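Local coordinates for protein GH127 beta-L-arabinofuranoside (Geobacillus stearothermophilus, PDB 4QK0) that probably hydrolyses terminal beta-L-arabinofuranosyl residues from arabinose-containing sugars, as a beta-L-arabinofuranosidase of glycoside hydrolase family 127, at residues 20-25 with 463-468; 426-431 with 457-462. All coordinates share one frame; numbering follows the deposited sequence.

Interaction 1: residues 20-25 with 463-468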
# COMPACT_ATOMS: atom_id res chain seq x y z
N ASP A 20 8.08 -22.67 34.53
CA ASP A 20 6.82 -22.78 33.80
C ASP A 20 7.01 -23.70 32.61
O ASP A 20 8.01 -24.39 32.54
CB ASP A 20 6.30 -21.39 33.40
CG ASP A 20 6.88 -20.89 32.13
OD1 ASP A 20 8.04 -21.32 31.81
OD2 ASP A 20 6.18 -20.10 31.44
N GLN A 21 6.04 -23.76 31.72
CA GLN A 21 6.19 -24.51 30.48
C GLN A 21 6.42 -23.54 29.33
O GLN A 21 7.34 -23.70 28.54
CB GLN A 21 4.91 -25.28 30.18
CG GLN A 21 4.64 -26.45 31.11
CD GLN A 21 5.80 -27.43 31.16
OE1 GLN A 21 6.65 -27.32 32.04
NE2 GLN A 21 5.87 -28.36 30.21
N PHE A 22 5.58 -22.52 29.28
CA PHE A 22 5.55 -21.62 28.16
C PHE A 22 6.88 -20.89 27.93
O PHE A 22 7.48 -21.04 26.86
CB PHE A 22 4.36 -20.64 28.35
CG PHE A 22 4.07 -19.82 27.15
CD1 PHE A 22 3.31 -20.35 26.10
CD2 PHE A 22 4.60 -18.55 27.02
CE1 PHE A 22 3.06 -19.58 24.98
CE2 PHE A 22 4.35 -17.79 25.89
CZ PHE A 22 3.58 -18.31 24.87
N TRP A 23 7.35 -20.08 28.90
CA TRP A 23 8.61 -19.35 28.69
C TRP A 23 9.84 -20.22 28.80
O TRP A 23 10.83 -19.99 28.11
CB TRP A 23 8.72 -18.15 29.61
CG TRP A 23 7.71 -17.14 29.28
CD1 TRP A 23 6.59 -16.85 29.99
CD2 TRP A 23 7.68 -16.32 28.12
NE1 TRP A 23 5.87 -15.89 29.36
CE2 TRP A 23 6.53 -15.53 28.21
CE3 TRP A 23 8.52 -16.18 27.02
CZ2 TRP A 23 6.16 -14.61 27.23
CZ3 TRP A 23 8.17 -15.25 26.04
CH2 TRP A 23 7.00 -14.49 26.14
N LYS A 24 9.75 -21.28 29.57
CA LYS A 24 10.89 -22.17 29.71
C LYS A 24 11.23 -22.81 28.39
O LYS A 24 12.41 -22.87 27.99
CB LYS A 24 10.63 -23.26 30.74
CG LYS A 24 11.91 -23.95 31.23
CD LYS A 24 11.64 -24.97 32.33
CE LYS A 24 11.06 -26.28 31.76
NZ LYS A 24 12.07 -27.08 31.00
N ARG A 25 10.21 -23.25 27.67
CA ARG A 25 10.42 -23.78 26.32
C ARG A 25 11.14 -22.77 25.41
O ARG A 25 12.09 -23.12 24.68
CB ARG A 25 9.10 -24.26 25.71
CG ARG A 25 9.26 -25.22 24.52
CD ARG A 25 7.99 -25.31 23.69
NE ARG A 25 7.75 -24.06 23.01
CZ ARG A 25 8.33 -23.68 21.88
NH1 ARG A 25 9.23 -24.45 21.26
NH2 ARG A 25 7.98 -22.53 21.32
N TYR A 463 -1.23 -20.25 33.11
CA TYR A 463 -1.27 -19.06 32.30
C TYR A 463 -0.18 -19.19 31.25
O TYR A 463 0.93 -19.64 31.55
CB TYR A 463 -1.00 -17.89 33.19
CG TYR A 463 -1.47 -16.49 32.77
CD1 TYR A 463 -0.70 -15.68 31.96
CD2 TYR A 463 -2.59 -15.93 33.37
CE1 TYR A 463 -1.09 -14.40 31.68
CE2 TYR A 463 -2.96 -14.64 33.11
CZ TYR A 463 -2.23 -13.88 32.28
OH TYR A 463 -2.64 -12.59 32.01
N PRO A 464 -0.49 -18.79 29.99
CA PRO A 464 -1.67 -18.04 29.58
C PRO A 464 -2.87 -18.85 29.20
O PRO A 464 -3.89 -18.26 28.80
CB PRO A 464 -1.16 -17.29 28.36
CG PRO A 464 -0.20 -18.23 27.75
CD PRO A 464 0.48 -18.91 28.91
N TRP A 465 -2.81 -20.17 29.33
CA TRP A 465 -3.93 -21.04 28.88
C TRP A 465 -5.07 -21.07 29.85
O TRP A 465 -6.19 -21.46 29.49
CB TRP A 465 -3.45 -22.47 28.57
CG TRP A 465 -2.28 -22.43 27.69
CD1 TRP A 465 -1.07 -22.95 27.93
CD2 TRP A 465 -2.21 -21.82 26.41
NE1 TRP A 465 -0.22 -22.67 26.91
CE2 TRP A 465 -0.91 -21.99 25.94
CE3 TRP A 465 -3.14 -21.15 25.61
CZ2 TRP A 465 -0.48 -21.53 24.71
CZ3 TRP A 465 -2.71 -20.65 24.36
CH2 TRP A 465 -1.40 -20.84 23.94
N ASP A 466 -4.81 -20.65 31.08
CA ASP A 466 -5.81 -20.68 32.14
C ASP A 466 -5.55 -19.52 33.11
O ASP A 466 -4.39 -19.12 33.32
CB ASP A 466 -5.71 -22.06 32.83
CG ASP A 466 -6.50 -22.13 34.08
OD1 ASP A 466 -7.73 -22.27 33.98
OD2 ASP A 466 -5.88 -22.02 35.16
N GLY A 467 -6.62 -19.01 33.72
CA GLY A 467 -6.52 -17.83 34.55
C GLY A 467 -6.37 -18.02 36.06
O GLY A 467 -6.46 -17.05 36.82
N THR A 468 -6.15 -19.26 36.49
CA THR A 468 -5.98 -19.58 37.91
C THR A 468 -4.49 -19.51 38.26
O THR A 468 -3.62 -20.14 37.61
CB THR A 468 -6.56 -20.95 38.26
OG1 THR A 468 -8.01 -20.88 38.13
CG2 THR A 468 -6.22 -21.33 39.69
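The Asp20 carboxylate takes two backbone N-H groups at the start of the helix whose residue Phe22 meets Pro464 and Trp465. Trp23 N gives to Asp20 OD2 at 2.8 Å in a nearly straight bond (166°), and Lys24 N gives to Asp20 OD1 at 2.8 Å with more bend. Both oxygens use their syn lone pairs, so the group is held in its rotation; its negative charge would probably sit well at the positive end of helix 22-42. With the first turn capped in this way, Phe22 projects toward the loop 463-468. Its CG lies anti to the backbone N (chi1 -169°), which carries the ring out to Pro464 and Trp465. Pro464 CD rests over one face of the ring, off centre toward the rim, 4.1 Å from Phe22 CG. Farther out, Phe22 CE1 meets Trp465 CZ2 at 4.1 Å, an oblique apolar touch. Phe22 CD2 in turn lies over the rim of the Trp23 ring, whose NE1 is hydrogen-bonded to Tyr365 OH. The loop is the turn between strands 453-461 and 468-475 of the middle-domain beta-sheet, here laid against the first helix of the alpha-helical catalytic domain characteristic of the six-hairpin clan. A cis peptide bond before Pro464 kinks this turn. Pro464 CG stands over the centre of the Trp465 indole, 4.2 Å above its plane, so proline and indole are packed together when they reach Phe22. The indole also lies against Ile557, Tyr559, Val593 and Val594, bringing strands 557-562 and 593-603 to the same junction. Past it, Asp466 OD2 accepts from Thr468 N at 3.1 Å in an Asx turn that leads the chain into strand 468-475.

Interaction 2: residues 426-431 with 457-462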
# COMPACT_ATOMS: atom_id res chain seq x y z
N HIS A 426 13.33 -11.06 34.36
CA HIS A 426 13.49 -9.71 34.88
C HIS A 426 12.21 -8.88 34.77
O HIS A 426 12.16 -7.81 35.31
CB HIS A 426 14.51 -8.92 34.10
CG HIS A 426 15.89 -9.46 34.12
ND1 HIS A 426 16.15 -10.78 34.39
CD2 HIS A 426 17.09 -8.89 33.84
CE1 HIS A 426 17.44 -11.00 34.31
NE2 HIS A 426 18.04 -9.87 33.98
N TYR A 427 11.19 -9.35 34.04
CA TYR A 427 9.98 -8.55 33.85
C TYR A 427 8.80 -9.02 34.71
O TYR A 427 7.75 -8.39 34.72
CB TYR A 427 9.55 -8.54 32.34
CG TYR A 427 10.58 -7.92 31.45
CD1 TYR A 427 11.75 -8.61 31.10
CD2 TYR A 427 10.45 -6.62 31.01
CE1 TYR A 427 12.74 -8.03 30.32
CE2 TYR A 427 11.44 -6.03 30.22
CZ TYR A 427 12.57 -6.75 29.88
OH TYR A 427 13.53 -6.20 29.09
N ILE A 428 8.92 -10.15 35.37
CA ILE A 428 7.77 -10.71 36.08
C ILE A 428 7.44 -9.88 37.33
O ILE A 428 6.26 -9.64 37.61
CB ILE A 428 8.05 -12.16 36.48
CG1 ILE A 428 8.30 -13.01 35.22
CG2 ILE A 428 6.89 -12.77 37.24
CD1 ILE A 428 8.83 -14.39 35.51
N TYR A 429 8.47 -9.53 38.09
CA TYR A 429 8.31 -8.91 39.44
C TYR A 429 9.03 -7.60 39.51
O TYR A 429 9.98 -7.38 38.78
CB TYR A 429 8.88 -9.83 40.56
CG TYR A 429 8.30 -11.25 40.61
CD1 TYR A 429 7.07 -11.52 41.20
CD2 TYR A 429 9.00 -12.31 40.08
CE1 TYR A 429 6.55 -12.81 41.22
CE2 TYR A 429 8.50 -13.60 40.11
CZ TYR A 429 7.28 -13.84 40.67
OH TYR A 429 6.79 -15.15 40.69
N LEU A 430 8.56 -6.71 40.36
CA LEU A 430 9.33 -5.51 40.72
C LEU A 430 9.30 -5.32 42.26
O LEU A 430 8.23 -5.16 42.85
CB LEU A 430 8.78 -4.28 40.04
CG LEU A 430 9.49 -2.98 40.42
CD1 LEU A 430 10.90 -2.90 39.85
CD2 LEU A 430 8.66 -1.78 39.96
N GLN A 431 10.49 -5.32 42.86
CA GLN A 431 10.66 -5.05 44.28
C GLN A 431 10.87 -3.57 44.46
O GLN A 431 11.78 -2.99 43.93
CB GLN A 431 11.87 -5.79 44.87
CG GLN A 431 12.08 -5.54 46.37
CD GLN A 431 10.95 -6.12 47.15
OE1 GLN A 431 10.84 -7.35 47.24
NE2 GLN A 431 10.05 -5.27 47.67
N ILE A 457 8.67 -16.13 47.25
CA ILE A 457 7.36 -16.16 46.59
C ILE A 457 7.34 -17.11 45.40
O ILE A 457 8.26 -17.10 44.60
CB ILE A 457 6.94 -14.76 46.22
CG1 ILE A 457 6.58 -14.05 47.51
CG2 ILE A 457 5.72 -14.78 45.29
CD1 ILE A 457 6.48 -12.58 47.40
N MSE A 458 6.35 -17.97 45.36
CA MSE A 458 6.21 -18.99 44.32
C MSE A 458 4.92 -18.70 43.59
O MSE A 458 3.89 -18.46 44.24
CB MSE A 458 6.06 -20.33 45.01
CG MSE A 458 6.97 -21.44 44.52
SE MSE A 458 7.10 -22.86 45.83
CE MSE A 458 7.50 -21.82 47.47
N GLN A 459 4.96 -18.74 42.26
CA GLN A 459 3.73 -18.71 41.40
C GLN A 459 3.55 -20.04 40.72
O GLN A 459 4.46 -20.47 40.02
CB GLN A 459 3.90 -17.75 40.25
CG GLN A 459 3.41 -16.37 40.46
CD GLN A 459 3.29 -15.60 39.17
OE1 GLN A 459 2.37 -15.83 38.38
NE2 GLN A 459 4.20 -14.69 38.96
N GLU A 460 2.38 -20.65 40.85
CA GLU A 460 2.03 -21.84 40.07
C GLU A 460 0.80 -21.51 39.25
O GLU A 460 -0.19 -21.04 39.78
CB GLU A 460 1.72 -23.05 40.97
CG GLU A 460 2.88 -23.41 41.91
CD GLU A 460 2.56 -24.57 42.86
OE1 GLU A 460 1.74 -24.41 43.80
OE2 GLU A 460 3.15 -25.65 42.66
N THR A 461 0.87 -21.74 37.96
CA THR A 461 -0.22 -21.34 37.06
C THR A 461 0.02 -21.93 35.68
O THR A 461 1.19 -22.12 35.30
CB THR A 461 -0.31 -19.80 36.91
OG1 THR A 461 -1.46 -19.45 36.13
CG2 THR A 461 0.95 -19.24 36.32
N ASN A 462 -1.06 -22.24 34.98
CA ASN A 462 -0.97 -22.65 33.55
C ASN A 462 -1.24 -21.48 32.59
O ASN A 462 -1.44 -21.69 31.41
CB ASN A 462 -1.96 -23.78 33.20
CG ASN A 462 -1.73 -25.04 34.03
OD1 ASN A 462 -2.70 -25.66 34.48
ND2 ASN A 462 -0.47 -25.40 34.27
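Two residues before Gln459, which meets Tyr429 and Ile428, strand 453-461 turns Ile457 toward the segment 426-431; its side chain packs on Leu436 and Ile446. Met458, a selenomethionine here, turns away from the contact, and its poorly ordered side chain takes no part in it. Gln459 faces inward again and carries the contact. Its chain runs extended beyond CG (chi2 -165°), taking the amide across to the Tyr429 hydroxyl, which arrives from the opposite direction. Gln459 NE2 donates to Tyr429 OH at 3.1 Å with a fairly straight N-H (152°), the oxygen lying 18° out of the amide plane, while amide and phenol ring stand almost perpendicular. Tyr429 OH also touches the methylene Gln459 CG at 3.6 Å and shares a further hydrogen bond with Ser444 OG. The amide is fixed at both ends: NE2 gives to Leu440 O as well, and OE1 accepts from Val442 N, so these buried polar atoms are satisfied. Ile428 CG2 closes in on Gln459 NE2 at 3.7 Å and lies over the rim of one face of the Tyr429 ring. A phenylalanine in place of Tyr429 would probably leave one N-H of Gln459 and the hydroxyl of Ser444 each short of a partner inside the core. The CA atoms of Ile428 and Gln459 are 10.4 Å apart, with side chains filling the space between: this is the packing of two facing sheets in a beta-sandwich, the fold of the GH127 middle domain.

Overall arrangement
Both interactions draw on the hairpin made by strands 453-461 and 468-475, but on different parts of it. Interaction 2 takes the inward face of the first strand and is wholly buried, a hydrogen-bonded amide and phenol set among aliphatic side chains. Interaction 1 takes the turn at the hairpin's end and is only partly buried; no hydrogen bond crosses it, and its chemistry is aromatic and proline packing against the catalytic domain. One contact is internal to a sandwich, the other lies between domains. Their centres are about 12 Å apart, joined where Thr461 OG1 lies 2.7 Å from Thr468 O, a probable hydrogen bond across the base of the turn.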